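Local coordinates for protein endo-1,3-beta-glucanase, family GH16 (Zobellia galactanivorans, PDB 4BPZ) that probably hydrolyses internal beta-1,3-glucosidic bonds of laminarin-type glucans, this chain being its calcium-binding glycoside hydrolase family 16 catalytic module, at residues A92-K97 against N219-L224. The protein carries 1 engineered substitution. Residues are numbered along the deposited sequence; the frame is centred on the assembly and turned at random.
Sequences AFTYGK and NAPHYL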
loop_
_atom_site.group_PDB
_atom_site.type_symbol
_atom_site.label_atom_id
_atom_site.label_comp_id
_atom_site.label_asym_id
_atom_site.label_seq_id
_atom_site.Cartn_x
_atom_site.Cartn_y
_atom_site.Cartn_z
ATOM N N ALA A 92 13.002 -1.779 -5.582
ATOM C CA ALA A 92 13.036 -0.426 -5.088
ATOM C C ALA A 92 13.412 0.493 -6.241
ATOM O O ALA A 92 14.286 0.078 -7.044
ATOM C CB ALA A 92 14.015 -0.283 -3.915
ATOM N N PHE A 93 12.867 1.665 -6.349
ATOM C CA PHE A 93 13.041 2.494 -7.534
ATOM C C PHE A 93 12.944 3.964 -7.166
ATOM O O PHE A 93 12.256 4.301 -6.173
ATOM C CB PHE A 93 12.035 2.126 -8.631
ATOM C CG PHE A 93 10.632 2.338 -8.214
ATOM C CD1 PHE A 93 9.989 1.483 -7.298
ATOM C CD2 PHE A 93 9.899 3.446 -8.652
ATOM C CE1 PHE A 93 8.708 1.667 -6.834
ATOM C CE2 PHE A 93 8.544 3.624 -8.177
ATOM C CZ PHE A 93 8.020 2.751 -7.255
ATOM N N THR A 94 13.604 4.785 -7.986
ATOM C CA THR A 94 13.536 6.244 -7.841
ATOM C C THR A 94 13.000 6.831 -9.083
ATOM O O THR A 94 13.612 6.702 -10.158
ATOM C CB THR A 94 14.907 6.878 -7.560
ATOM O OG1 THR A 94 15.453 6.150 -6.452
ATOM C CG2 THR A 94 14.774 8.348 -7.213
ATOM N N TYR A 95 11.794 7.459 -8.953
ATOM C CA TYR A 95 11.021 8.039 -10.066
ATOM C C TYR A 95 10.367 6.950 -10.870
ATOM O O TYR A 95 10.858 5.775 -10.921
ATOM C CB TYR A 95 11.819 8.999 -10.910
ATOM C CG TYR A 95 12.604 10.042 -10.149
ATOM C CD1 TYR A 95 12.118 10.682 -9.037
ATOM C CD2 TYR A 95 13.883 10.360 -10.544
ATOM C CE1 TYR A 95 12.835 11.639 -8.356
ATOM C CE2 TYR A 95 14.646 11.344 -9.915
ATOM C CZ TYR A 95 14.101 11.978 -8.781
ATOM O OH TYR A 95 14.868 12.904 -8.142
ATOM N N GLY A 96 9.261 7.262 -11.487
ATOM C CA GLY A 96 8.604 6.346 -12.399
ATOM C C GLY A 96 7.120 6.542 -12.362
ATOM O O GLY A 96 6.543 7.399 -11.678
ATOM N N LYS A 97 6.469 5.681 -13.111
ATOM C CA LYS A 97 5.002 5.663 -13.229
ATOM C C LYS A 97 4.564 4.299 -12.714
ATOM O O LYS A 97 4.960 3.259 -13.273
ATOM C CB LYS A 97 4.580 5.875 -14.662
ATOM C CG LYS A 97 3.076 5.853 -14.849
ATOM C CD LYS A 97 2.652 6.260 -16.259
ATOM C CE LYS A 97 3.031 5.232 -17.272
ATOM N NZ LYS A 97 2.845 5.703 -18.675
ATOM N N ASN A 219 13.543 11.602 -3.555
ATOM C CA ASN A 219 14.605 11.594 -4.603
ATOM C C ASN A 219 15.539 10.438 -4.400
ATOM O O ASN A 219 16.676 10.439 -4.921
ATOM C CB ASN A 219 15.352 12.941 -4.643
ATOM C CG ASN A 219 14.359 14.051 -4.989
ATOM O OD1 ASN A 219 13.888 14.212 -6.115
ATOM N ND2 ASN A 219 13.997 14.752 -3.925
ATOM N N ALA A 220 15.102 9.422 -3.669
ATOM C CA ALA A 220 15.866 8.246 -3.366
ATOM C C ALA A 220 14.892 7.048 -3.486
ATOM O O ALA A 220 13.679 7.244 -3.563
ATOM C CB ALA A 220 16.466 8.339 -1.983
ATOM N N PRO A 221 15.364 5.818 -3.390
ATOM C CA PRO A 221 14.465 4.696 -3.769
ATOM C C PRO A 221 13.329 4.516 -2.819
ATOM O O PRO A 221 13.510 4.653 -1.594
ATOM C CB PRO A 221 15.389 3.467 -3.750
ATOM C CG PRO A 221 16.775 4.066 -4.196
ATOM C CD PRO A 221 16.794 5.370 -3.334
ATOM N N HIS A 222 12.195 4.137 -3.364
ATOM C CA HIS A 222 11.011 3.674 -2.575
ATOM C C HIS A 222 10.646 2.298 -3.037
ATOM O O HIS A 222 11.018 1.842 -4.100
ATOM C CB HIS A 222 9.803 4.629 -2.815
ATOM C CG HIS A 222 9.829 5.906 -2.061
ATOM N ND1 HIS A 222 10.812 6.819 -1.948
ATOM C CD2 HIS A 222 8.751 6.375 -1.375
ATOM C CE1 HIS A 222 10.366 7.810 -1.104
ATOM N NE2 HIS A 222 9.103 7.520 -0.766
ATOM N N TYR A 223 9.940 1.566 -2.167
ATOM C CA TYR A 223 9.308 0.309 -2.507
ATOM C C TYR A 223 7.818 0.387 -2.340
ATOM O O TYR A 223 7.297 1.260 -1.624
ATOM C CB TYR A 223 9.913 -0.885 -1.740
ATOM C CG TYR A 223 9.818 -0.784 -0.261
ATOM C CD1 TYR A 223 8.683 -1.254 0.453
ATOM C CD2 TYR A 223 10.845 -0.185 0.497
ATOM C CE1 TYR A 223 8.613 -1.162 1.818
ATOM C CE2 TYR A 223 10.779 -0.091 1.869
ATOM C CZ TYR A 223 9.671 -0.614 2.527
ATOM O OH TYR A 223 9.650 -0.544 3.906
ATOM N N LEU A 224 7.103 -0.504 -3.000
ATOM C CA LEU A 224 5.641 -0.533 -3.008
ATOM C C LEU A 224 5.121 -1.464 -1.908
ATOM O O LEU A 224 5.713 -2.526 -1.620
ATOM C CB LEU A 224 5.143 -1.076 -4.355
ATOM C CG LEU A 224 3.649 -0.968 -4.656
ATOM C CD1 LEU A 224 3.280 0.512 -4.892
ATOM C CD2 LEU A 224 3.335 -1.779 -5.928
#
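Tyr95 meets Asn219 through its hydroxyl. From CB, CG lies anti to the carbonyl carbon, beside the backbone N (chi1 -48°), on the side of the preceding residue, and the methyl CG2 of that residue, Thr94, lies over the centre of the ring, 3.8 Å above the plane. Farther out, CE1 and CZ pass Asn219 OD1 at 3.6 and 3.5 Å, the oxygen sitting at the ring edge, near its plane. At the tip, Tyr95 OH donates to Asn219 OD1 at 2.6 Å, in the amide plane and on a lone pair of the oxygen, with ring and amide planes 74° apart. An alanine in place of Tyr95 would probably leave Asn219 OD1 without this donor and the Thr94 methyl without the ring it covers. Trp193 meets the rings of both Tyr95 and His222 edge-to-face.

Next to it, Thr94 OG1 lies against the proline ring, 3.3 Å from Pro221 CG; this is contact, not a hydrogen bond. Then the backbones pair: Phe93 N donates to His222 O at 2.9 Å, and His222 N returns a nearly straight bond to Phe93 O at 2.8 Å, approaching from above the carbonyl plane. Phe93 CD1 also comes within 3.4 Å of His222 O, while the Phe93 side chain packs on Ile254. Phe93 and His222 form an antiparallel hydrogen-bonded pair between strand 82-93 and strand 222-230, and strand 222-230 lies between strands 82-93 and 110-118 in the beta-jelly-roll sandwich characteristic of family 16 glycoside hydrolases.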